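Local coordinates for alpha-fucosidase (Bifidobacterium bifidum, PDB 2EAB), which probably removes alpha-1,2-linked L-fucose from glycans by hydrolysis, as the family 95 glycosidase catalytic region of a larger membrane-associated protein, at residues Q133-N138 against G411-G416; H420-L425 against A483-T488; G648-W653 against M680-G685; T705-R710 against N730-T735. One frame throughout, in Å; residues are numbered along the deposited sequence.

Contact 1. Residues Q133-N138 against G411-G416; sequences QGNYLN and GNTPWG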
# COMPACT_ATOMS: atom_id res chain seq x y z
N GLN A 133 -5.16 -21.90 -1.69
CA GLN A 133 -4.89 -20.48 -1.81
C GLN A 133 -5.30 -19.78 -0.52
O GLN A 133 -4.52 -19.02 0.06
CB GLN A 133 -5.64 -19.89 -2.99
CG GLN A 133 -5.30 -18.43 -3.22
CD GLN A 133 -5.81 -17.89 -4.54
OE1 GLN A 133 -6.36 -18.62 -5.37
NE2 GLN A 133 -5.60 -16.60 -4.75
N GLY A 134 -6.52 -20.04 -0.07
CA GLY A 134 -7.04 -19.41 1.12
C GLY A 134 -7.28 -17.93 0.93
O GLY A 134 -7.34 -17.43 -0.19
N ASN A 135 -7.47 -17.24 2.05
CA ASN A 135 -7.77 -15.82 2.08
C ASN A 135 -7.67 -15.29 3.50
O ASN A 135 -7.50 -16.06 4.44
CB ASN A 135 -9.13 -15.50 1.42
CG ASN A 135 -10.34 -16.10 2.16
OD1 ASN A 135 -10.23 -16.94 3.06
ND2 ASN A 135 -11.51 -15.64 1.76
N TYR A 136 -7.73 -13.97 3.63
CA TYR A 136 -7.77 -13.30 4.91
C TYR A 136 -9.18 -13.36 5.48
O TYR A 136 -10.14 -13.11 4.76
CB TYR A 136 -7.39 -11.84 4.71
CG TYR A 136 -7.26 -11.02 5.97
CD1 TYR A 136 -6.41 -11.41 7.00
CD2 TYR A 136 -7.97 -9.83 6.12
CE1 TYR A 136 -6.26 -10.64 8.14
CE2 TYR A 136 -7.84 -9.05 7.27
CZ TYR A 136 -6.97 -9.46 8.27
OH TYR A 136 -6.81 -8.69 9.40
N LEU A 137 -9.29 -13.67 6.77
CA LEU A 137 -10.58 -13.79 7.45
C LEU A 137 -10.84 -12.65 8.42
O LEU A 137 -9.97 -12.30 9.21
CB LEU A 137 -10.61 -15.06 8.31
CG LEU A 137 -10.48 -16.44 7.67
CD1 LEU A 137 -10.48 -17.52 8.73
CD2 LEU A 137 -11.57 -16.68 6.68
N ASN A 138 -12.07 -12.12 8.41
CA ASN A 138 -12.56 -11.41 9.58
C ASN A 138 -12.48 -12.38 10.76
O ASN A 138 -12.94 -13.52 10.65
CB ASN A 138 -13.99 -10.94 9.39
CG ASN A 138 -14.64 -10.53 10.70
OD1 ASN A 138 -14.26 -9.52 11.32
ND2 ASN A 138 -15.60 -11.32 11.16
N GLY A 411 -14.07 -16.37 -2.54
CA GLY A 411 -15.26 -16.82 -1.83
C GLY A 411 -16.07 -15.66 -1.28
O GLY A 411 -16.61 -14.86 -2.03
N ASN A 412 -16.15 -15.57 0.05
CA ASN A 412 -16.98 -14.56 0.71
C ASN A 412 -16.34 -13.18 0.83
O ASN A 412 -17.01 -12.21 1.18
CB ASN A 412 -17.37 -15.03 2.12
CG ASN A 412 -18.27 -16.24 2.11
OD1 ASN A 412 -18.97 -16.52 1.13
ND2 ASN A 412 -18.27 -16.98 3.21
N THR A 413 -15.04 -13.11 0.55
CA THR A 413 -14.27 -11.87 0.72
C THR A 413 -13.71 -11.47 -0.63
O THR A 413 -13.06 -12.28 -1.28
CB THR A 413 -13.17 -12.08 1.77
OG1 THR A 413 -13.79 -12.32 3.03
CG2 THR A 413 -12.26 -10.86 1.87
N PRO A 414 -13.95 -10.21 -1.06
CA PRO A 414 -13.57 -9.83 -2.42
C PRO A 414 -12.07 -9.90 -2.61
O PRO A 414 -11.30 -9.31 -1.83
CB PRO A 414 -14.08 -8.38 -2.54
CG PRO A 414 -14.16 -7.90 -1.13
CD PRO A 414 -14.56 -9.09 -0.32
N TRP A 415 -11.65 -10.64 -3.64
CA TRP A 415 -10.23 -10.87 -3.92
C TRP A 415 -9.48 -11.41 -2.70
O TRP A 415 -8.27 -11.22 -2.58
CB TRP A 415 -9.54 -9.62 -4.48
CG TRP A 415 -10.23 -9.01 -5.66
CD1 TRP A 415 -10.20 -9.46 -6.95
CD2 TRP A 415 -11.05 -7.84 -5.66
NE1 TRP A 415 -10.97 -8.64 -7.75
CE2 TRP A 415 -11.50 -7.63 -6.99
CE3 TRP A 415 -11.46 -6.94 -4.67
CZ2 TRP A 415 -12.33 -6.56 -7.35
CZ3 TRP A 415 -12.29 -5.88 -5.02
CH2 TRP A 415 -12.71 -5.70 -6.35
N GLY A 416 -10.21 -12.08 -1.81
CA GLY A 416 -9.63 -12.66 -0.60
C GLY A 416 -9.01 -11.68 0.38
O GLY A 416 -8.35 -12.10 1.32
O HOH W 1 -12.85 -14.93 -0.53
O HOH W 2 -14.15 -17.10 1.51
O HOH W 3 -12.44 -14.40 4.03

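Contact 2. Residues H420-L425 against A483-T488; sequences HMNVNL and AHTENT. With EDO (1,2-ethanediol), chain D.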
# COMPACT_ATOMS: atom_id res chain seq x y z
N HIS A 420 -2.31 -8.28 -3.49
CA HIS A 420 -2.51 -8.20 -4.93
C HIS A 420 -1.36 -7.39 -5.50
O HIS A 420 -1.34 -6.16 -5.39
CB HIS A 420 -3.86 -7.55 -5.29
CG HIS A 420 -4.82 -8.48 -5.94
ND1 HIS A 420 -5.18 -8.40 -7.27
CD2 HIS A 420 -5.51 -9.52 -5.43
CE1 HIS A 420 -6.05 -9.36 -7.55
NE2 HIS A 420 -6.26 -10.06 -6.45
N MET A 421 -0.41 -8.08 -6.11
CA MET A 421 0.92 -7.52 -6.32
C MET A 421 1.17 -7.03 -7.74
O MET A 421 2.31 -6.97 -8.19
CB MET A 421 1.98 -8.55 -5.87
CG MET A 421 3.30 -7.95 -5.42
SD MET A 421 4.33 -9.15 -4.57
CE MET A 421 4.89 -10.14 -5.96
N ASN A 422 0.10 -6.64 -8.43
CA ASN A 422 0.25 -6.04 -9.76
C ASN A 422 -0.44 -4.68 -9.85
O ASN A 422 -1.05 -4.34 -10.87
CB ASN A 422 -0.20 -7.00 -10.87
CG ASN A 422 0.54 -6.79 -12.18
OD1 ASN A 422 1.59 -6.14 -12.24
ND2 ASN A 422 0.01 -7.35 -13.26
N VAL A 423 -0.35 -3.94 -8.74
CA VAL A 423 -0.62 -2.50 -8.57
C VAL A 423 -1.05 -2.19 -7.14
O VAL A 423 -0.71 -1.14 -6.60
CB VAL A 423 -1.62 -1.86 -9.60
CG1 VAL A 423 -3.05 -2.37 -9.40
CG2 VAL A 423 -1.58 -0.33 -9.50
N ASN A 424 -1.81 -3.10 -6.53
CA ASN A 424 -2.50 -2.78 -5.29
C ASN A 424 -1.56 -2.72 -4.09
O ASN A 424 -1.53 -1.72 -3.37
CB ASN A 424 -3.64 -3.76 -5.01
CG ASN A 424 -4.60 -3.87 -6.17
OD1 ASN A 424 -5.60 -3.14 -6.25
ND2 ASN A 424 -4.31 -4.75 -7.09
N LEU A 425 -0.78 -3.77 -3.90
CA LEU A 425 0.19 -3.79 -2.81
C LEU A 425 1.23 -2.69 -3.00
O LEU A 425 1.66 -2.05 -2.03
CB LEU A 425 0.85 -5.16 -2.69
CG LEU A 425 1.78 -5.36 -1.49
CD1 LEU A 425 1.05 -5.16 -0.17
CD2 LEU A 425 2.46 -6.71 -1.55
N ALA A 483 7.09 -14.74 -8.67
CA ALA A 483 5.76 -14.65 -8.09
C ALA A 483 4.90 -13.80 -9.02
O ALA A 483 5.42 -13.12 -9.91
CB ALA A 483 5.80 -14.06 -6.69
N HIS A 484 3.59 -13.84 -8.80
CA HIS A 484 2.65 -13.27 -9.73
C HIS A 484 1.71 -12.27 -9.05
O HIS A 484 2.15 -11.53 -8.17
CB HIS A 484 1.97 -14.43 -10.47
CG HIS A 484 2.90 -15.13 -11.40
ND1 HIS A 484 3.73 -16.18 -11.04
CD2 HIS A 484 3.17 -14.88 -12.70
CE1 HIS A 484 4.44 -16.55 -12.09
NE2 HIS A 484 4.11 -15.78 -13.11
N THR A 485 0.44 -12.19 -9.47
CA THR A 485 -0.47 -11.18 -8.93
C THR A 485 -1.03 -11.57 -7.56
O THR A 485 -0.84 -10.86 -6.57
CB THR A 485 -1.64 -10.87 -9.90
OG1 THR A 485 -1.12 -10.24 -11.08
CG2 THR A 485 -2.65 -9.94 -9.26
N GLU A 486 -1.75 -12.69 -7.51
CA GLU A 486 -2.43 -13.09 -6.29
C GLU A 486 -1.46 -13.79 -5.35
O GLU A 486 -0.97 -14.87 -5.66
CB GLU A 486 -3.60 -14.01 -6.60
CG GLU A 486 -4.66 -13.39 -7.49
CD GLU A 486 -5.91 -14.23 -7.54
OE1 GLU A 486 -5.80 -15.48 -7.50
OE2 GLU A 486 -7.01 -13.64 -7.63
N ASN A 487 -1.21 -13.15 -4.21
CA ASN A 487 -0.30 -13.66 -3.20
C ASN A 487 -1.01 -13.76 -1.86
O ASN A 487 -2.11 -13.22 -1.67
CB ASN A 487 0.95 -12.78 -3.14
CG ASN A 487 1.92 -13.11 -4.25
OD1 ASN A 487 2.76 -14.00 -4.09
ND2 ASN A 487 1.80 -12.44 -5.38
N THR A 488 -0.40 -14.49 -0.93
CA THR A 488 -1.05 -14.80 0.34
C THR A 488 -0.04 -14.73 1.48
O THR A 488 1.10 -14.30 1.29
CB THR A 488 -1.68 -16.21 0.33
OG1 THR A 488 -0.63 -17.18 0.34
CG2 THR A 488 -2.59 -16.41 -0.88
C1 EDO D . -0.59 -2.54 -13.97
O1 EDO D . -1.80 -2.02 -14.72
C2 EDO D . -0.74 -4.12 -14.00
O2 EDO D . -1.90 -4.51 -13.14
O HOH W 4 -2.20 -9.29 -13.49

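Contact 3. Residues G648-W653 against M680-G685; sequences GQIKEW and MSHLLG. With EDO (1,2-ethanediol), chain D.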
# COMPACT_ATOMS: atom_id res chain seq x y z
N GLY A 648 1.51 10.23 -31.48
CA GLY A 648 2.26 10.95 -30.45
C GLY A 648 2.11 10.35 -29.06
O GLY A 648 2.34 11.02 -28.06
N GLN A 649 1.72 9.07 -29.01
CA GLN A 649 1.44 8.35 -27.77
C GLN A 649 2.61 7.47 -27.36
O GLN A 649 3.43 7.09 -28.19
CB GLN A 649 0.18 7.49 -27.97
CG GLN A 649 0.40 6.09 -28.60
CD GLN A 649 0.69 6.08 -30.11
OE1 GLN A 649 0.95 7.12 -30.73
NE2 GLN A 649 0.65 4.89 -30.70
N ILE A 650 2.69 7.14 -26.07
CA ILE A 650 3.58 6.07 -25.62
C ILE A 650 2.98 4.75 -26.11
O ILE A 650 1.83 4.43 -25.78
CB ILE A 650 3.69 6.02 -24.08
CG1 ILE A 650 4.21 7.35 -23.51
CG2 ILE A 650 4.55 4.83 -23.63
CD1 ILE A 650 5.68 7.65 -23.79
N LYS A 651 3.72 4.00 -26.92
CA LYS A 651 3.23 2.70 -27.39
C LYS A 651 3.03 1.75 -26.22
O LYS A 651 3.85 1.69 -25.30
CB LYS A 651 4.19 2.07 -28.39
CG LYS A 651 4.29 2.79 -29.72
CD LYS A 651 5.18 2.02 -30.68
CE LYS A 651 5.47 2.84 -31.92
NZ LYS A 651 6.24 2.08 -32.93
N GLU A 652 1.94 0.99 -26.26
CA GLU A 652 1.67 -0.05 -25.27
C GLU A 652 2.26 -1.39 -25.72
O GLU A 652 2.69 -2.19 -24.87
CB GLU A 652 0.16 -0.12 -24.98
CG GLU A 652 -0.21 -1.16 -23.92
CD GLU A 652 -1.58 -0.95 -23.28
OE1 GLU A 652 -2.33 -0.03 -23.69
OE2 GLU A 652 -1.91 -1.73 -22.36
N TRP A 653 2.31 -1.61 -27.03
CA TRP A 653 2.94 -2.79 -27.63
C TRP A 653 3.94 -2.36 -28.68
O TRP A 653 3.76 -1.33 -29.33
CB TRP A 653 1.89 -3.70 -28.28
CG TRP A 653 0.86 -4.18 -27.33
CD1 TRP A 653 0.93 -5.29 -26.53
CD2 TRP A 653 -0.40 -3.57 -27.06
NE1 TRP A 653 -0.22 -5.40 -25.78
CE2 TRP A 653 -1.05 -4.36 -26.09
CE3 TRP A 653 -1.05 -2.43 -27.56
CZ2 TRP A 653 -2.32 -4.04 -25.60
CZ3 TRP A 653 -2.31 -2.12 -27.07
CH2 TRP A 653 -2.93 -2.92 -26.10
N MET A 680 -3.58 1.40 -17.33
CA MET A 680 -2.58 2.14 -18.11
C MET A 680 -1.23 1.48 -17.83
O MET A 680 -0.31 2.10 -17.28
CB MET A 680 -2.55 3.62 -17.71
CG MET A 680 -3.92 4.28 -17.63
SD MET A 680 -3.87 6.06 -17.38
CE MET A 680 -2.93 6.16 -15.85
N SER A 681 -1.13 0.20 -18.19
CA SER A 681 0.01 -0.61 -17.79
C SER A 681 1.32 -0.16 -18.42
O SER A 681 2.39 -0.43 -17.89
CB SER A 681 -0.25 -2.08 -18.12
OG SER A 681 -1.38 -2.56 -17.40
N HIS A 682 1.22 0.53 -19.54
CA HIS A 682 2.40 1.02 -20.25
C HIS A 682 2.93 2.36 -19.73
O HIS A 682 3.92 2.89 -20.27
CB HIS A 682 2.09 1.13 -21.74
CG HIS A 682 0.99 2.09 -22.07
ND1 HIS A 682 -0.22 2.09 -21.41
CD2 HIS A 682 0.91 3.05 -23.02
CE1 HIS A 682 -0.98 3.04 -21.92
NE2 HIS A 682 -0.32 3.63 -22.90
N LEU A 683 2.31 2.91 -18.69
CA LEU A 683 2.74 4.20 -18.15
C LEU A 683 3.44 4.10 -16.80
O LEU A 683 3.67 5.12 -16.15
CB LEU A 683 1.58 5.19 -18.10
CG LEU A 683 0.96 5.55 -19.46
CD1 LEU A 683 -0.15 6.56 -19.27
CD2 LEU A 683 1.99 6.07 -20.46
N LEU A 684 3.83 2.90 -16.39
CA LEU A 684 4.53 2.73 -15.12
C LEU A 684 5.90 3.40 -15.09
O LEU A 684 6.43 3.68 -14.01
CB LEU A 684 4.64 1.24 -14.76
CG LEU A 684 3.31 0.50 -14.66
CD1 LEU A 684 3.55 -0.93 -14.18
CD2 LEU A 684 2.31 1.22 -13.74
N GLY A 685 6.46 3.68 -16.26
CA GLY A 685 7.70 4.44 -16.37
C GLY A 685 7.55 5.92 -16.03
O GLY A 685 8.54 6.59 -15.69
C1 EDO D . -0.59 -2.54 -13.97
O1 EDO D . -1.80 -2.02 -14.72
C2 EDO D . -0.74 -4.12 -14.00
O2 EDO D . -1.90 -4.51 -13.14
O HOH W 5 -1.26 5.35 -25.03
O HOH W 6 -3.11 -1.08 -19.97

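Contact 4. Residues T705-R710 against N730-T735; sequences TSLRYR and NSWART. With EDO (1,2-ethanediol), chain G.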
# COMPACT_ATOMS: atom_id res chain seq x y z
N THR A 705 -0.17 12.78 -23.78
CA THR A 705 -1.08 12.38 -24.85
C THR A 705 -1.76 11.05 -24.52
O THR A 705 -2.98 10.92 -24.62
CB THR A 705 -0.34 12.31 -26.19
OG1 THR A 705 0.08 13.63 -26.54
CG2 THR A 705 -1.24 11.77 -27.30
N SER A 706 -0.96 10.07 -24.08
CA SER A 706 -1.50 8.78 -23.64
C SER A 706 -2.52 8.93 -22.52
O SER A 706 -3.59 8.32 -22.55
CB SER A 706 -0.38 7.85 -23.21
OG SER A 706 0.37 7.41 -24.32
N LEU A 707 -2.18 9.74 -21.51
CA LEU A 707 -3.07 10.00 -20.39
C LEU A 707 -4.38 10.65 -20.83
O LEU A 707 -5.44 10.29 -20.33
CB LEU A 707 -2.39 10.88 -19.34
CG LEU A 707 -1.33 10.24 -18.46
CD1 LEU A 707 -0.58 11.31 -17.70
CD2 LEU A 707 -1.94 9.23 -17.49
N ARG A 708 -4.30 11.62 -21.74
CA ARG A 708 -5.49 12.32 -22.21
C ARG A 708 -6.47 11.36 -22.87
O ARG A 708 -7.67 11.39 -22.57
CB ARG A 708 -5.15 13.48 -23.14
CG ARG A 708 -4.55 14.70 -22.43
CD ARG A 708 -4.56 15.95 -23.31
NE ARG A 708 -3.96 15.72 -24.62
CZ ARG A 708 -2.66 15.83 -24.90
NH1 ARG A 708 -1.79 16.18 -23.95
NH2 ARG A 708 -2.22 15.60 -26.13
N TYR A 709 -5.97 10.49 -23.75
CA TYR A 709 -6.84 9.50 -24.38
C TYR A 709 -7.48 8.57 -23.35
O TYR A 709 -8.65 8.23 -23.46
CB TYR A 709 -6.07 8.68 -25.42
CG TYR A 709 -5.89 9.36 -26.76
CD1 TYR A 709 -6.98 9.57 -27.61
CD2 TYR A 709 -4.63 9.75 -27.19
CE1 TYR A 709 -6.81 10.18 -28.85
CE2 TYR A 709 -4.45 10.35 -28.43
CZ TYR A 709 -5.54 10.57 -29.26
OH TYR A 709 -5.37 11.17 -30.49
N ARG A 710 -6.70 8.15 -22.35
CA ARG A 710 -7.23 7.22 -21.35
C ARG A 710 -8.22 7.85 -20.37
O ARG A 710 -9.14 7.18 -19.91
CB ARG A 710 -6.10 6.56 -20.57
CG ARG A 710 -6.34 5.09 -20.27
CD ARG A 710 -6.17 4.22 -21.51
NE ARG A 710 -5.41 3.00 -21.23
CZ ARG A 710 -4.56 2.43 -22.07
NH1 ARG A 710 -4.34 2.94 -23.28
NH2 ARG A 710 -3.91 1.33 -21.69
N ASN A 730 -1.52 10.00 -9.21
CA ASN A 730 -0.06 9.99 -9.14
C ASN A 730 0.61 10.20 -10.49
O ASN A 730 1.62 10.90 -10.59
CB ASN A 730 0.44 8.71 -8.47
CG ASN A 730 0.26 8.75 -6.97
OD1 ASN A 730 1.14 9.21 -6.23
ND2 ASN A 730 -0.88 8.26 -6.50
N SER A 731 0.04 9.60 -11.53
CA SER A 731 0.57 9.71 -12.88
C SER A 731 0.48 11.15 -13.38
O SER A 731 1.46 11.70 -13.89
CB SER A 731 -0.18 8.78 -13.83
OG SER A 731 -0.02 7.43 -13.44
N TRP A 732 -0.69 11.76 -13.21
CA TRP A 732 -0.85 13.15 -13.60
C TRP A 732 0.04 14.09 -12.79
O TRP A 732 0.55 15.06 -13.33
CB TRP A 732 -2.32 13.56 -13.55
CG TRP A 732 -3.07 13.19 -14.80
CD1 TRP A 732 -3.88 12.11 -14.99
CD2 TRP A 732 -3.08 13.93 -16.03
NE1 TRP A 732 -4.40 12.12 -16.27
CE2 TRP A 732 -3.93 13.23 -16.93
CE3 TRP A 732 -2.46 15.10 -16.47
CZ2 TRP A 732 -4.17 13.67 -18.24
CZ3 TRP A 732 -2.70 15.55 -17.77
CH2 TRP A 732 -3.55 14.83 -18.64
N ALA A 733 0.26 13.80 -11.51
CA ALA A 733 1.15 14.65 -10.71
C ALA A 733 2.55 14.73 -11.33
O ALA A 733 3.16 15.80 -11.38
CB ALA A 733 1.23 14.17 -9.27
N ARG A 734 3.04 13.60 -11.82
CA ARG A 734 4.37 13.52 -12.41
C ARG A 734 4.50 14.35 -13.69
O ARG A 734 5.62 14.70 -14.09
CB ARG A 734 4.74 12.06 -12.69
CG ARG A 734 4.98 11.21 -11.43
CD ARG A 734 6.27 11.61 -10.71
NE ARG A 734 6.67 10.72 -9.62
CZ ARG A 734 7.27 9.54 -9.79
NH1 ARG A 734 7.48 9.07 -11.01
NH2 ARG A 734 7.64 8.82 -8.74
N THR A 735 3.38 14.66 -14.34
CA THR A 735 3.38 15.49 -15.55
C THR A 735 3.58 16.98 -15.26
O THR A 735 3.85 17.76 -16.17
CB THR A 735 2.07 15.38 -16.37
OG1 THR A 735 1.01 16.06 -15.68
CG2 THR A 735 1.68 13.94 -16.63
C1 EDO G . 6.59 7.64 -6.19
O1 EDO G . 7.33 8.96 -6.26
C2 EDO G . 6.39 7.34 -4.66
O2 EDO G . 7.71 7.29 -4.06

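Contact 1. Residues Q133-N138 against G411-G416
ND2 of Asn-135 packs 3.9 Å from Thr-413 CB and hands its hydrogens to two waters that finish the link to the 411-416 loop. The contact is part of a seam between the N-terminal beta-sandwich region, related to family 65 hydrolases, and the family 95 catalytic region. One water receives a weak bond from ND2 and also takes the backbone N-H groups of Gly-411 and Thr-413; the other, 3.0 Å from Asn-135 ND2, takes that of Asn-412. An asparagine suits this place because its amide can serve two such bridges at once. On the catalytic side, residues 413-416 form a type II beta turn closed by Gly-416 N to Thr-413 O. Gly-416 ends it with positive phi (63°), and a CB there would fall only about 3.1 Å from Asn-135 CB, so the lack of one permits the close approach. Gly-416 O accepts the direct hydrogen bond between these two segments, from Tyr-136 N at 3.0 Å and almost straight at 163°. CG of Tyr-136 stands anti to the backbone N (chi1 -175°); the far end of the ring lies away from the 411-416 loop, and OH bonds to Ile-400 O. This side chain lies about 7 Å from a bound calcium ion. Thr-413 OG1 is hydrogen-bonded to Thr-404 OG1. A third water bonds to that same OG1 and donates to Tyr-136 O at 2.7 Å.

Contact 2. Residues H420-L425 against A483-T488
The imidazole of His-420 overlaps two side chains of the 483-488 segment: ND1 lies 3.6 Å from Thr-485 CG2, the methyl coming in obliquely to the ring, and NE2 lies 3.8 Å from Glu-486 CG. His-420 and Glu-486 run side by side in the same direction, ring and carboxylate planes 72° apart, as expected of a non-hydrogen-bonded pair in the small antiparallel ribbon of strands 419-420 and 486-487. The carboxylate is otherwise engaged, since OE1 accepts from Gln-133 NE2. Just past this pair, Met-421 N donates to Thr-485 O at 2.9 Å and 165°, the backbone hydrogen bond between the two segments; Asn-487 makes another with Phe-419. Thr-485 O also receives a CA-H contact from His-420 and a weak bond from Asn-487 ND2. Methionine suits the side facing helix 507-520, where a flexible thioether can bend: chi3 of 75° turns CE back to pack 4.1 Å from Ala-483 CB. Towards the other flank, Asn-422 CB touches Thr-485 OG1 at 3.4 Å, and a water bonds to both OG1 and Asn-422 ND2. OG1 is further bonded to Ser-504 OG, and Asn-422 OD1 to Tyr-578 OH. With a shared water and these outside partners, the Thr-485 hydroxyl and the Asn-422 amide have their polar needs met, and their rotation is probably fixed.

Contact 3. Residues G648-W653 against M680-G685
CB of Glu-652 sits over one face of the His-682 imidazole, 4.0 Å from its centroid, in a CH-pi contact that joins two irregular loops of the helical catalytic region, both in the connection between helices 632-639 and 697-711. CG is anti to the backbone N and packs against His-682 CB and CG. The chain runs on extended, chi2 (161°) placing CD, which comes 3.8 Å from His-682 ND1; OE1 ends above the rim near CE1. Carboxylate and ring planes are only 3° apart, so the two flat groups are stacked. OE1 also forms a salt bridge with Arg-710 NH2 and accepts from Gln-568 NE2, which would help keep the buried carboxylate ionised; OE2 accepts from Ser-565 OG and from a water that in turn takes Ser-681 N. Glutamate suits the place because its CB covers the ring while its tip reaches these donors. On the opposite face, Leu-683 CG lies 4.0 Å above the imidazole centre; its CD2 meets Ile-650 CG1. At the ring edge, Ile-650 O lies in plane, 3.2 Å from His-682 CD2. A water sits in that plane as well, bonded to His-682 NE2 at 2.9 Å, whereas ND1 is buried without a polar partner in the model.

Contact 4. Residues T705-R710 against N730-T735
Two consecutive helices of the catalytic helical barrel, 697-711 and 722-734, pack here through Leu-707 and Trp-732. The short segments run roughly antiparallel, at 144°, with their axes 11.2 Å apart, and no hydrogen bond joins them. Leu-707 and Trp-732 slide past each other in opposite directions. Leu-707 CB rests 3.5 Å from Trp-732 CZ2, and Leu-707 CD1 stands over the five-membered ring of Trp-732, 4.0 Å from its centroid and 11° off the normal, a CH-pi contact. A branched leucine suits the place because its two methyls part. CD1 also meets Thr-735 CG2 tip to tip at 3.6 Å, while CD2 turns to Ser-731 CB. Arg-708, more exposed, brings CG to the indole edge in plane, near CH2. Tryptophan is wide enough to span the gap between helices, and it also touches Thr-740, Thr-741 and Leu-744 of helix 738-751. Thr-735 OG1, set between the backbone N and the carbonyl carbon (chi1 72°), donates to Trp-732 O at 2.6 Å, on a lone pair, while CG2 meets Leu-707; that oxygen also takes Thr-735 N. Apolar packing of successive, roughly antiparallel helices of this kind is typical of the (alpha/alpha)6 barrel of family 95 glycosidases.

The four contacts follow one another along the chain and form two touching pairs. Contacts 1 and 2, centres 14 Å apart, are joined by the probable hydrogen bond of Gln-133 NE2 to Glu-486 OE1 (3.0 Å) and by packing of Trp-415 CB on His-420 NE2, tying the seam near the calcium ion to the interior of the barrel. Contacts 3 and 4, centres 10 Å apart, also touch: the Glu-652 to Arg-710 salt bridge is one joint, and Ser-706 OG probably hydrogen-bonds to Ile-650 N (2.9 Å). Between contacts 2 and 3 the nearest atoms are about 6 Å apart, and one ethanediol, probably from the crystallisation liquor, touches both. Contacts 3 and 4 lie away from the calcium sites.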